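Local atomic coordinates of methanol--corrinoid protein co-methyltransferase (Methanosarcina barkeri, PDB entry 2I2X), a protein that transfers the methyl group of methanol to the cob(I)amide carried by its partner MtaC, a zinc-dependent step of methanogenesis from methanol. Residues R5-M9 with V383-I389; V21-V26 with K277-P283. One frame throughout, in Å; residues are numbered along the deposited sequence.

Interaction 1 (R5-M9 with V383-I389)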
loop_
_atom_site.group_PDB
_atom_site.type_symbol
_atom_site.label_atom_id
_atom_site.label_comp_id
_atom_site.label_asym_id
_atom_site.label_seq_id
_atom_site.Cartn_x
_atom_site.Cartn_y
_atom_site.Cartn_z
ATOM N N ARG A 5 -31.572 21.651 -14.539
ATOM C CA ARG A 5 -31.259 20.331 -15.097
ATOM C C ARG A 5 -30.471 20.336 -16.404
ATOM O O ARG A 5 -30.605 21.252 -17.189
ATOM C CB ARG A 5 -32.523 19.482 -15.184
ATOM C CG ARG A 5 -33.411 19.731 -13.985
ATOM C CD ARG A 5 -34.014 18.486 -13.414
ATOM N NE ARG A 5 -33.211 18.018 -12.306
ATOM C CZ ARG A 5 -33.645 17.760 -11.075
ATOM N NH1 ARG A 5 -34.921 17.906 -10.726
ATOM N NH2 ARG A 5 -32.765 17.325 -10.178
ATOM N N TYR A 6 -29.642 19.314 -16.616
ATOM C CA TYR A 6 -28.813 19.234 -17.817
ATOM C C TYR A 6 -29.585 18.640 -18.968
ATOM O O TYR A 6 -30.176 17.582 -18.836
ATOM C CB TYR A 6 -27.516 18.425 -17.572
ATOM C CG TYR A 6 -26.452 19.233 -16.895
ATOM C CD1 TYR A 6 -25.471 19.896 -17.629
ATOM C CD2 TYR A 6 -26.437 19.367 -15.504
ATOM C CE1 TYR A 6 -24.496 20.680 -16.984
ATOM C CE2 TYR A 6 -25.470 20.135 -14.851
ATOM C CZ TYR A 6 -24.515 20.792 -15.605
ATOM O OH TYR A 6 -23.582 21.540 -14.961
ATOM N N THR A 7 -29.566 19.324 -20.105
ATOM C CA THR A 7 -30.274 18.843 -21.305
ATOM C C THR A 7 -29.342 18.880 -22.488
ATOM O O THR A 7 -29.758 18.688 -23.633
ATOM C CB THR A 7 -31.624 19.615 -21.579
ATOM O OG1 THR A 7 -31.408 21.026 -21.476
ATOM C CG2 THR A 7 -32.692 19.230 -20.528
ATOM N N SER A 8 -28.059 19.124 -22.212
ATOM C CA SER A 8 -27.037 19.012 -23.251
ATOM C C SER A 8 -25.720 18.586 -22.624
ATOM O O SER A 8 -25.614 18.588 -21.399
ATOM C CB SER A 8 -26.907 20.307 -24.064
ATOM O OG SER A 8 -26.755 21.397 -23.196
ATOM N N MET A 9 -24.765 18.172 -23.464
ATOM C CA MET A 9 -23.437 17.711 -23.051
ATOM C C MET A 9 -22.418 18.859 -23.117
ATOM O O MET A 9 -22.355 19.573 -24.105
ATOM C CB MET A 9 -22.938 16.610 -24.007
ATOM C CG MET A 9 -23.843 15.412 -24.275
ATOM S SD MET A 9 -23.980 14.401 -22.831
ATOM C CE MET A 9 -22.321 13.719 -22.641
ATOM N N VAL A 383 -29.254 13.143 -21.035
ATOM C CA VAL A 383 -29.604 14.536 -21.254
ATOM C C VAL A 383 -30.801 14.646 -22.195
ATOM O O VAL A 383 -31.569 15.613 -22.122
ATOM C CB VAL A 383 -28.397 15.399 -21.752
ATOM C CG1 VAL A 383 -27.274 15.378 -20.734
ATOM C CG2 VAL A 383 -27.901 14.934 -23.120
ATOM N N LYS A 384 -30.987 13.634 -23.046
ATOM C CA LYS A 384 -32.118 13.640 -23.982
ATOM C C LYS A 384 -33.489 13.679 -23.274
ATOM O O LYS A 384 -34.480 13.988 -23.917
ATOM C CB LYS A 384 -32.014 12.531 -25.061
ATOM C CG LYS A 384 -32.284 11.110 -24.577
ATOM C CD LYS A 384 -32.181 10.078 -25.689
ATOM C CE LYS A 384 -32.942 8.837 -25.268
ATOM N NZ LYS A 384 -32.231 7.538 -25.462
ATOM N N ASP A 385 -33.523 13.405 -21.962
ATOM C CA ASP A 385 -34.724 13.567 -21.110
ATOM C C ASP A 385 -34.363 14.211 -19.762
ATOM O O ASP A 385 -34.964 13.934 -18.727
ATOM C CB ASP A 385 -35.486 12.233 -20.932
ATOM C CG ASP A 385 -36.262 11.814 -22.204
ATOM O OD1 ASP A 385 -35.932 10.762 -22.791
ATOM O OD2 ASP A 385 -37.203 12.530 -22.640
ATOM N N GLY A 386 -33.381 15.106 -19.798
ATOM C CA GLY A 386 -32.782 15.672 -18.595
ATOM C C GLY A 386 -33.687 16.308 -17.567
ATOM O O GLY A 386 -33.301 16.425 -16.386
ATOM N N ASP A 387 -34.884 16.736 -17.980
ATOM C CA ASP A 387 -35.818 17.384 -17.034
ATOM C C ASP A 387 -36.539 16.380 -16.173
ATOM O O ASP A 387 -37.017 16.721 -15.118
ATOM C CB ASP A 387 -36.825 18.281 -17.750
ATOM C CG ASP A 387 -36.165 19.468 -18.422
ATOM O OD1 ASP A 387 -35.429 20.218 -17.734
ATOM O OD2 ASP A 387 -36.389 19.662 -19.648
ATOM N N ASN A 388 -36.561 15.139 -16.627
ATOM C CA ASN A 388 -37.293 14.049 -16.037
ATOM C C ASN A 388 -36.342 13.064 -15.313
ATOM O O ASN A 388 -35.594 12.295 -15.962
ATOM C CB ASN A 388 -38.007 13.351 -17.192
ATOM C CG ASN A 388 -39.052 12.352 -16.733
ATOM O OD1 ASN A 388 -38.768 11.465 -15.920
ATOM N ND2 ASN A 388 -40.270 12.471 -17.280
ATOM N N ILE A 389 -36.382 13.059 -13.981
ATOM C CA ILE A 389 -35.418 12.264 -13.206
ATOM C C ILE A 389 -35.619 10.758 -13.289
ATOM O O ILE A 389 -34.644 9.991 -13.177
ATOM C CB ILE A 389 -35.330 12.698 -11.716
ATOM C CG1 ILE A 389 -36.704 12.617 -11.013
ATOM C CG2 ILE A 389 -34.718 14.098 -11.609
ATOM C CD1 ILE A 389 -36.639 12.824 -9.495
#
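No hydrogen bond joins R5-M9 to V383-I389; the two loops meet through CA-H...O contacts and apolar packing. G386 CA-H points at Y6 O, with CA to O 3.2 Å, and T7 CA-H at V383 O, with CA to O 3.6 Å. G386 lies so close to the Y6 carbonyl that a CB there would clash with it. The apolar part centres on V383. M9 SD lies 4.0 Å from V383 CG2, and Y6 CB is 4.4 Å from V383 CG1.

In the fold, the N-terminal arm runs alongside the link between helices 372-383 and 389-409, in the opposite direction. That link contains a type I beta turn, D385 to N388, and N388 then N-caps the second helix.

The R5 side chain runs along the turn. R5 CB is 3.4 Å from G386 O, and I389 CG2 covers one face of the guanidinium, 3.9 Å from R5 CZ. Outside the pair, Y6 N hydrogen-bonds to E259. R5 NE makes a long, weak ion pair with E259 too.

Interaction 2 (V21-V26 with K277-P283)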
loop_
_atom_site.group_PDB
_atom_site.type_symbol
_atom_site.label_atom_id
_atom_site.label_comp_id
_atom_site.label_asym_id
_atom_site.label_seq_id
_atom_site.Cartn_x
_atom_site.Cartn_y
_atom_site.Cartn_z
ATOM N N VAL A 21 -7.730 17.798 -17.214
ATOM C CA VAL A 21 -8.445 18.968 -17.687
ATOM C C VAL A 21 -9.953 18.818 -17.704
ATOM O O VAL A 21 -10.525 17.804 -18.105
ATOM C CB VAL A 21 -7.819 19.653 -19.012
ATOM C CG1 VAL A 21 -6.651 18.891 -19.572
ATOM C CG2 VAL A 21 -8.868 19.993 -20.058
ATOM N N SER A 22 -10.596 19.851 -17.220
ATOM C CA SER A 22 -12.017 19.922 -17.425
ATOM C C SER A 22 -12.384 21.284 -17.971
ATOM O O SER A 22 -11.626 22.256 -17.821
ATOM C CB SER A 22 -12.773 19.540 -16.163
ATOM O OG SER A 22 -12.164 20.126 -15.040
ATOM N N LYS A 23 -13.528 21.322 -18.650
ATOM C CA LYS A 23 -14.026 22.547 -19.254
ATOM C C LYS A 23 -14.190 23.669 -18.227
ATOM O O LYS A 23 -13.906 24.816 -18.525
ATOM C CB LYS A 23 -15.340 22.276 -19.975
ATOM C CG LYS A 23 -15.851 23.477 -20.772
ATOM C CD LYS A 23 -17.169 23.186 -21.506
ATOM C CE LYS A 23 -17.380 24.205 -22.614
ATOM N NZ LYS A 23 -18.801 24.373 -22.917
ATOM N N TYR A 24 -14.646 23.325 -17.027
ATOM C CA TYR A 24 -14.898 24.317 -15.981
ATOM C C TYR A 24 -14.020 24.119 -14.748
ATOM O O TYR A 24 -14.477 23.554 -13.754
ATOM C CB TYR A 24 -16.366 24.282 -15.562
ATOM C CG TYR A 24 -17.296 24.500 -16.723
ATOM C CD1 TYR A 24 -17.451 25.780 -17.276
ATOM C CD2 TYR A 24 -18.036 23.437 -17.265
ATOM C CE1 TYR A 24 -18.303 25.992 -18.342
ATOM C CE2 TYR A 24 -18.899 23.639 -18.333
ATOM C CZ TYR A 24 -19.022 24.920 -18.864
ATOM O OH TYR A 24 -19.833 25.160 -19.925
ATOM N N PRO A 25 -12.761 24.593 -14.799
ATOM C CA PRO A 25 -11.872 24.294 -13.676
ATOM C C PRO A 25 -12.355 24.844 -12.324
ATOM O O PRO A 25 -13.226 25.704 -12.295
ATOM C CB PRO A 25 -10.530 24.888 -14.139
ATOM C CG PRO A 25 -10.654 24.932 -15.720
ATOM C CD PRO A 25 -12.074 25.347 -15.874
ATOM N N VAL A 26 -11.821 24.315 -11.217
ATOM C CA VAL A 26 -12.158 24.776 -9.866
ATOM C C VAL A 26 -10.890 25.301 -9.165
ATOM O O VAL A 26 -9.885 24.607 -9.061
ATOM C CB VAL A 26 -12.804 23.633 -9.018
ATOM C CG1 VAL A 26 -13.046 24.063 -7.564
ATOM C CG2 VAL A 26 -14.077 23.145 -9.640
ATOM N N LYS A 277 -18.831 13.815 -15.639
ATOM C CA LYS A 277 -17.875 14.710 -16.271
ATOM C C LYS A 277 -18.270 14.967 -17.698
ATOM O O LYS A 277 -18.267 16.122 -18.127
ATOM C CB LYS A 277 -16.448 14.153 -16.220
ATOM C CG LYS A 277 -15.425 15.126 -16.806
ATOM C CD LYS A 277 -14.011 14.770 -16.453
ATOM C CE LYS A 277 -12.986 15.800 -16.972
ATOM N NZ LYS A 277 -11.629 15.389 -16.532
ATOM N N ALA A 278 -18.583 13.906 -18.440
ATOM C CA ALA A 278 -19.063 14.052 -19.826
ATOM C C ALA A 278 -20.278 14.992 -19.948
ATOM O O ALA A 278 -20.359 15.784 -20.882
ATOM C CB ALA A 278 -19.388 12.687 -20.442
ATOM N N ILE A 279 -21.217 14.919 -19.006
ATOM C CA ILE A 279 -22.340 15.810 -19.034
ATOM C C ILE A 279 -21.945 17.228 -18.609
ATOM O O ILE A 279 -22.218 18.193 -19.327
ATOM C CB ILE A 279 -23.496 15.278 -18.140
ATOM C CG1 ILE A 279 -24.043 13.961 -18.693
ATOM C CG2 ILE A 279 -24.608 16.283 -18.037
ATOM C CD1 ILE A 279 -24.926 13.235 -17.720
ATOM N N THR A 280 -21.301 17.346 -17.449
ATOM C CA THR A 280 -21.115 18.648 -16.801
ATOM C C THR A 280 -19.869 19.434 -17.216
ATOM O O THR A 280 -19.839 20.673 -17.064
ATOM C CB THR A 280 -21.034 18.511 -15.266
ATOM O OG1 THR A 280 -19.891 17.727 -14.926
ATOM C CG2 THR A 280 -22.279 17.840 -14.684
ATOM N N GLY A 281 -18.829 18.739 -17.679
ATOM C CA GLY A 281 -17.554 19.406 -17.972
ATOM C C GLY A 281 -16.846 19.836 -16.706
ATOM O O GLY A 281 -15.935 20.671 -16.743
ATOM N N MET A 282 -17.271 19.258 -15.581
ATOM C CA MET A 282 -16.716 19.559 -14.270
ATOM C C MET A 282 -15.681 18.503 -13.872
ATOM O O MET A 282 -15.762 17.342 -14.350
ATOM C CB MET A 282 -17.821 19.614 -13.226
ATOM C CG MET A 282 -18.578 20.919 -13.272
ATOM S SD MET A 282 -20.125 20.838 -12.366
ATOM C CE MET A 282 -20.752 22.484 -12.608
ATOM N N PRO A 283 -14.705 18.892 -13.026
ATOM C CA PRO A 283 -13.661 17.978 -12.654
ATOM C C PRO A 283 -14.128 16.915 -11.659
ATOM O O PRO A 283 -15.068 17.166 -10.884
ATOM C CB PRO A 283 -12.611 18.904 -12.017
ATOM C CG PRO A 283 -13.425 19.929 -11.386
ATOM C CD PRO A 283 -14.483 20.212 -12.419
#
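K277 reaches V21 with a fully extended side chain, all four chi angles near t. Its CA-to-CB bond points sideways, yet the K277 NZ donates to V21 O at 3.1 Å. NZ also forms a salt bridge with D308 and hydrogen bonds to the carbonyls of T18 and C306, so the strand carbonyl is one of several partners. On the way, K277 CE passes 3.8 Å from S22 CB.

S22 points toward the helix end in the p rotamer. Its CB is 3.4 Å from G281 O, and its OG packs 3.3 Å from P283 CB.

Y24 takes the m rotamer, which lays its ring beside the end of the helix. T280 O sits at the ring edge, 3.3 Å from Y24 CD2. The Y24 N donates to G281 O at 3.0 Å. K23 is all-trans and its end leads away from the helix, where K23 NZ bonds to Y24 OH at 3.3 Å.

V26 CG2 is 3.7 Å from P283 CG. Y24 O also lies 3.6 Å from P283 CD.

T280 is in the p rotamer. Its OG1 accepts from M282 N at 3.1 Å, forming an ST turn, and bonds as well to V276 O. G281 has positive phi and ends the helical run; a CB there would crowd K23 and Y24.

The chain turns a corner at K23 and Y24. The arrangement is a helix C-terminus leading into parallel strand 285-287 of the TIM barrel, with the corner between two short N-terminal strands packed over that exit.

In the fold
Interactions 1 and 2 have centres about 17 Å apart, and they touch. Helix 273-280, whose end takes part in interaction 2, also touches Y6 and M9 of interaction 1: Y6 CB meets I279 CG2 at 3.6 Å, and M9 CE meets A278 O at 3.3 Å. Along the chain the order is 5-9, 21-26, 277-283, 383-389, so interaction 2 falls within the span that interaction 1 closes. Both use the N-terminal region before the first barrel strand, 40-43. In interaction 2 it meets a helix that leads into a strand of the parallel sheet; in interaction 1 it meets the link between two C-terminal helices. This is consistent with the N-terminal region bridging the TIM barrel and the helical part of MtaB, away from the zinc and corrinoid sites.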